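Local structure of putative NADH-depentdent flavin oxidoreductase (Cupriavidus metallidurans, 5OCS) at residues Pro296-Gly301 with Ala318-Ile323; Gly117-Pro122 with Gly141-Ala146. The protein is an Old Yellow Enzyme-type ene-reductase, a TIM-barrel flavoprotein that uses FMN and probably takes its reducing electrons from NADH or NADPH. All blocks are in the same frame, centred on the assembly; numbering follows the deposited sequence.

Contact 1: Pro296-Gly301 with Ala318-Ile323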
loop_
_atom_site.group_PDB
_atom_site.type_symbol
_atom_site.label_atom_id
_atom_site.label_comp_id
_atom_site.label_asym_id
_atom_site.label_seq_id
_atom_site.Cartn_x
_atom_site.Cartn_y
_atom_site.Cartn_z
ATOM N N PRO D 296 24.450 18.591 -1.128
ATOM C CA PRO D 296 23.812 17.277 -1.004
ATOM C C PRO D 296 23.231 16.862 -2.373
ATOM O O PRO D 296 22.502 17.654 -2.979
ATOM C CB PRO D 296 22.696 17.546 0.012
ATOM C CG PRO D 296 23.280 18.589 0.887
ATOM C CD PRO D 296 24.059 19.485 -0.022
ATOM N N THR D 297 23.621 15.701 -2.863
ATOM C CA THR D 297 23.360 15.324 -4.232
ATOM C C THR D 297 22.470 14.116 -4.198
ATOM O O THR D 297 22.861 13.041 -3.743
ATOM C CB THR D 297 24.666 15.025 -4.972
ATOM O OG1 THR D 297 25.470 16.208 -4.927
ATOM C CG2 THR D 297 24.406 14.624 -6.386
ATOM N N MET D 298 21.250 14.288 -4.673
ATOM C CA MET D 298 20.347 13.164 -4.833
ATOM C C MET D 298 20.480 12.658 -6.258
ATOM O O MET D 298 20.487 13.450 -7.149
ATOM C CB MET D 298 18.880 13.563 -4.627
ATOM C CG MET D 298 18.566 14.426 -3.443
ATOM S SD MET D 298 16.725 14.561 -3.315
ATOM C CE MET D 298 16.585 15.768 -1.998
ATOM N N ALA D 299 20.602 11.365 -6.460
ATOM C CA ALA D 299 20.729 10.802 -7.771
ATOM C C ALA D 299 19.554 9.887 -8.060
ATOM O O ALA D 299 19.204 9.033 -7.235
ATOM C CB ALA D 299 21.999 10.006 -7.870
ATOM N N VAL D 300 18.969 10.064 -9.243
ATOM C CA VAL D 300 18.013 9.080 -9.770
ATOM C C VAL D 300 18.761 7.792 -9.953
ATOM O O VAL D 300 19.823 7.761 -10.642
ATOM C CB VAL D 300 17.447 9.504 -11.112
ATOM C CG1 VAL D 300 16.604 8.371 -11.705
ATOM C CG2 VAL D 300 16.591 10.745 -10.948
ATOM N N GLY D 301 18.271 6.753 -9.291
ATOM C CA GLY D 301 18.833 5.429 -9.352
ATOM C C GLY D 301 17.904 4.488 -10.102
ATOM O O GLY D 301 16.877 4.032 -9.532
ATOM N N ALA D 318 26.567 9.506 -4.734
ATOM C CA ALA D 318 25.436 10.354 -4.366
ATOM C C ALA D 318 25.254 10.288 -2.854
ATOM O O ALA D 318 25.739 9.350 -2.219
ATOM C CB ALA D 318 24.152 9.912 -5.087
ATOM N N ASP D 319 24.572 11.276 -2.297
ATOM C CA ASP D 319 24.211 11.293 -0.879
ATOM C C ASP D 319 22.834 10.714 -0.598
ATOM O O ASP D 319 22.600 10.169 0.488
ATOM C CB ASP D 319 24.263 12.721 -0.384
ATOM C CG ASP D 319 25.586 13.365 -0.685
ATOM O OD1 ASP D 319 26.564 12.802 -0.166
ATOM O OD2 ASP D 319 25.649 14.348 -1.440
ATOM N N ILE D 320 21.942 10.842 -1.572
ATOM C CA ILE D 320 20.583 10.319 -1.484
ATOM C C ILE D 320 20.303 9.658 -2.823
ATOM O O ILE D 320 20.754 10.160 -3.879
ATOM C CB ILE D 320 19.595 11.462 -1.227
ATOM C CG1 ILE D 320 19.818 12.048 0.180
ATOM C CG2 ILE D 320 18.159 10.968 -1.405
ATOM C CD1 ILE D 320 19.085 13.337 0.401
ATOM N N ILE D 321 19.611 8.518 -2.805
ATOM C CA ILE D 321 19.260 7.841 -4.029
ATOM C C ILE D 321 17.762 7.895 -4.129
ATOM O O ILE D 321 17.064 7.454 -3.194
ATOM C CB ILE D 321 19.789 6.393 -4.162
ATOM C CG1 ILE D 321 19.273 5.715 -5.469
ATOM C CG2 ILE D 321 19.466 5.526 -2.938
ATOM C CD1 ILE D 321 19.935 4.392 -5.760
ATOM N N SER D 322 17.259 8.392 -5.252
ATOM C CA SER D 322 15.826 8.314 -5.511
ATOM C C SER D 322 15.461 7.079 -6.321
ATOM O O SER D 322 16.145 6.723 -7.276
ATOM C CB SER D 322 15.285 9.608 -6.151
ATOM O OG SER D 322 15.696 9.797 -7.504
ATOM N N ILE D 323 14.372 6.424 -5.920
ATOM C CA ILE D 323 13.954 5.172 -6.529
ATOM C C ILE D 323 12.521 5.289 -6.990
ATOM O O ILE D 323 11.679 5.786 -6.252
ATOM C CB ILE D 323 14.123 4.000 -5.569
ATOM C CG1 ILE D 323 15.598 3.798 -5.215
ATOM C CG2 ILE D 323 13.670 2.707 -6.224
ATOM C CD1 ILE D 323 15.818 2.873 -4.056
#
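Strands 297-300 and 320-323, the seventh and eighth of the TIM barrel, pair in parallel, joined by a beta-alpha-beta crossover through helix 306-314. The Asp319 carboxylate takes the Thr297 N-H on the anti lone pair of OD2, 2.8 Å from Thr297 N. Thr297 O in turn accepts from Asp319 N and Ile320 N, 2.9 and 3.2 Å away, which ties Asp319 to Thr297 through side chain and backbone. The other carboxylate oxygen, OD1, forms a salt bridge with Lys290, consistent with a charged Asp319. Ladder bonds then alternate: Ala299 N to Ile320 O, Ser322 N to Ala299 O, Gly301 N to Ser322 O.

One barrel face carries Met298, Ile320, Val300 and Ser322. Met298 and Ile320 run alongside each other in the same direction, Met298 CG 3.8 Å from Ile320 CB. Ser322 OG, between its own backbone N and carbonyl carbon (chi1 71°), lies 3.3 Å from Val300 CA and is hydrogen-bonded to His263. Val300 adjoins the FMN-binding residues Arg231 and Leu302, so this end borders the flavin site. On the opposite face Ile321 packs on Ala309 and Ile312 of the helix; Ala299 CB meets CB of loop residue Ala318 at 3.5 Å, a closeness that suits alanines.

Contact 2: Gly117-Pro122 with Gly141-Ala146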
loop_
_atom_site.group_PDB
_atom_site.type_symbol
_atom_site.label_atom_id
_atom_site.label_comp_id
_atom_site.label_asym_id
_atom_site.label_seq_id
_atom_site.Cartn_x
_atom_site.Cartn_y
_atom_site.Cartn_z
ATOM N N GLY D 117 -0.136 9.080 -24.575
ATOM C CA GLY D 117 0.785 10.163 -24.317
ATOM C C GLY D 117 0.831 11.293 -25.335
ATOM O O GLY D 117 1.705 12.172 -25.230
ATOM N N GLY D 118 -0.106 11.299 -26.287
ATOM C CA GLY D 118 -0.101 12.295 -27.379
ATOM C C GLY D 118 -0.558 13.671 -26.963
ATOM O O GLY D 118 -1.165 13.844 -25.908
ATOM N N GLN D 119 -0.220 14.673 -27.773
ATOM C CA GLN D 119 -0.722 16.002 -27.571
ATOM C C GLN D 119 -2.220 16.056 -27.796
ATOM O O GLN D 119 -2.730 15.465 -28.756
ATOM C CB GLN D 119 -0.054 16.997 -28.520
ATOM C CG GLN D 119 -0.233 18.444 -28.112
ATOM C CD GLN D 119 0.304 19.436 -29.139
ATOM O OE1 GLN D 119 -0.082 19.412 -30.333
ATOM N NE2 GLN D 119 1.163 20.333 -28.683
ATOM N N ILE D 120 -2.913 16.768 -26.907
ATOM C CA ILE D 120 -4.293 17.153 -27.079
ATOM C C ILE D 120 -4.257 18.590 -27.598
ATOM O O ILE D 120 -3.733 19.497 -26.940
ATOM C CB ILE D 120 -5.105 17.072 -25.766
ATOM C CG1 ILE D 120 -4.860 15.722 -25.052
ATOM C CG2 ILE D 120 -6.594 17.265 -26.069
ATOM C CD1 ILE D 120 -5.469 15.621 -23.656
ATOM N N ARG D 121 -4.830 18.821 -28.779
ATOM C CA ARG D 121 -4.766 20.165 -29.377
ATOM C C ARG D 121 -5.584 21.160 -28.547
ATOM O O ARG D 121 -6.575 20.765 -27.927
ATOM C CB ARG D 121 -5.316 20.167 -30.825
ATOM C CG ARG D 121 -4.610 19.252 -31.821
ATOM C CD ARG D 121 -5.315 19.315 -33.190
ATOM N NE ARG D 121 -5.736 20.692 -33.475
ATOM C CZ ARG D 121 -5.033 21.617 -34.147
ATOM N NH1 ARG D 121 -3.863 21.341 -34.733
ATOM N NH2 ARG D 121 -5.545 22.837 -34.288
ATOM N N PRO D 122 -5.232 22.464 -28.577
ATOM C CA PRO D 122 -6.037 23.452 -27.843
ATOM C C PRO D 122 -7.545 23.434 -28.154
ATOM O O PRO D 122 -8.356 23.696 -27.256
ATOM C CB PRO D 122 -5.409 24.788 -28.244
ATOM C CG PRO D 122 -4.029 24.448 -28.650
ATOM C CD PRO D 122 -4.105 23.096 -29.278
ATOM N N GLY D 141 4.981 18.600 -36.234
ATOM C CA GLY D 141 3.573 18.393 -36.498
ATOM C C GLY D 141 2.658 18.613 -35.300
ATOM O O GLY D 141 1.438 18.619 -35.458
ATOM N N GLU D 142 3.234 18.775 -34.111
ATOM C CA GLU D 142 2.463 19.185 -32.935
ATOM C C GLU D 142 2.090 20.643 -33.037
ATOM O O GLU D 142 2.784 21.446 -33.686
ATOM C CB GLU D 142 3.280 18.991 -31.669
ATOM C CG GLU D 142 3.595 17.543 -31.416
ATOM C CD GLU D 142 4.259 17.297 -30.087
ATOM O OE1 GLU D 142 5.036 18.152 -29.592
ATOM O OE2 GLU D 142 4.050 16.185 -29.598
ATOM N N VAL D 143 1.064 21.023 -32.297
ATOM C CA VAL D 143 0.698 22.429 -32.199
ATOM C C VAL D 143 1.760 23.154 -31.363
ATOM O O VAL D 143 1.993 22.775 -30.221
ATOM C CB VAL D 143 -0.668 22.608 -31.529
ATOM C CG1 VAL D 143 -0.936 24.091 -31.295
ATOM C CG2 VAL D 143 -1.746 21.940 -32.386
ATOM N N PRO D 144 2.393 24.185 -31.920
ATOM C CA PRO D 144 3.443 24.817 -31.169
ATOM C C PRO D 144 2.940 25.553 -29.926
ATOM O O PRO D 144 1.812 26.063 -29.907
ATOM C CB PRO D 144 4.065 25.815 -32.161
ATOM C CG PRO D 144 3.615 25.398 -33.510
ATOM C CD PRO D 144 2.301 24.708 -33.312
ATOM N N PRO D 145 3.819 25.689 -28.929
ATOM C CA PRO D 145 3.477 26.522 -27.802
ATOM C C PRO D 145 3.541 27.995 -28.184
ATOM O O PRO D 145 4.188 28.359 -29.187
ATOM C CB PRO D 145 4.572 26.194 -26.801
ATOM C CG PRO D 145 5.761 25.917 -27.650
ATOM C CD PRO D 145 5.211 25.221 -28.854
ATOM N N ALA D 146 2.854 28.825 -27.398
ATOM C CA ALA D 146 3.066 30.291 -27.446
ATOM C C ALA D 146 4.376 30.659 -26.756
ATOM O O ALA D 146 4.695 30.110 -25.702
ATOM C CB ALA D 146 1.912 31.004 -26.778
#
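The flat carboxamide of Gln119 meets the backbone of Val143 with both polar ends at its edge, while the guanidinium of Arg121 offers one face to Val143 CG2. Val143 N gives its hydrogen to Gln119 OE1 at 2.8 Å, in the carbonyl plane and on a lone pair; Gln119 NE2 returns a bond to Val143 O at 3.0 Å, with the acceptor only 11° out of the amide plane. Both bonds are fairly straight. Glutamine suits this place because one amide supplies the donor and the acceptor that a single residue's N-H and C=O need, and the pair of bonds fixes which way the group is flipped. CG of Gln119 is anti to the backbone N (chi1 -164°) and the chain runs on extended toward the partner loop.

These loops follow barrel strand 96-102 and enclose strand 131-132, which pairs with strand 146-147 in a small parallel sheet outside the barrel. The two methyls of Val143 lie against Arg121 and Pro122: CG2 is 3.2 Å from Arg121 NH1, and CG1 faces Pro122 CD, tip to tip, at 3.9 Å. The bend at chi3 (39°) turns NE of Arg121 out of the extended line, and NH2 forms a salt bridge with Asp123. Glu142 CB rests 3.6 Å from Gln119 OE1, while its OE1 accepts from Ala139 N.

After the short hairpin of strands 8-10 and 13-15, the chain lays down barrel strands 19-21, 52-59 and 96-102, then enters the long excursion where contact 2 forms. Residues 117-122 meet 141-146 there, closing a loop of 18 intervening residues that contains strand 131-132, before helix 150-169 and strand 175-179 resume the barrel. Strands 228-233 and 262-265 follow, and contact 1 then closes the last beta-alpha-beta unit across 16 residues that include helix 306-314. The two loops lie in series, neither nested nor crossing. Their centres are 33 Å apart on opposite sides of the chain's centre: contact 1 joins barrel strands, contact 2 ties surface loops together.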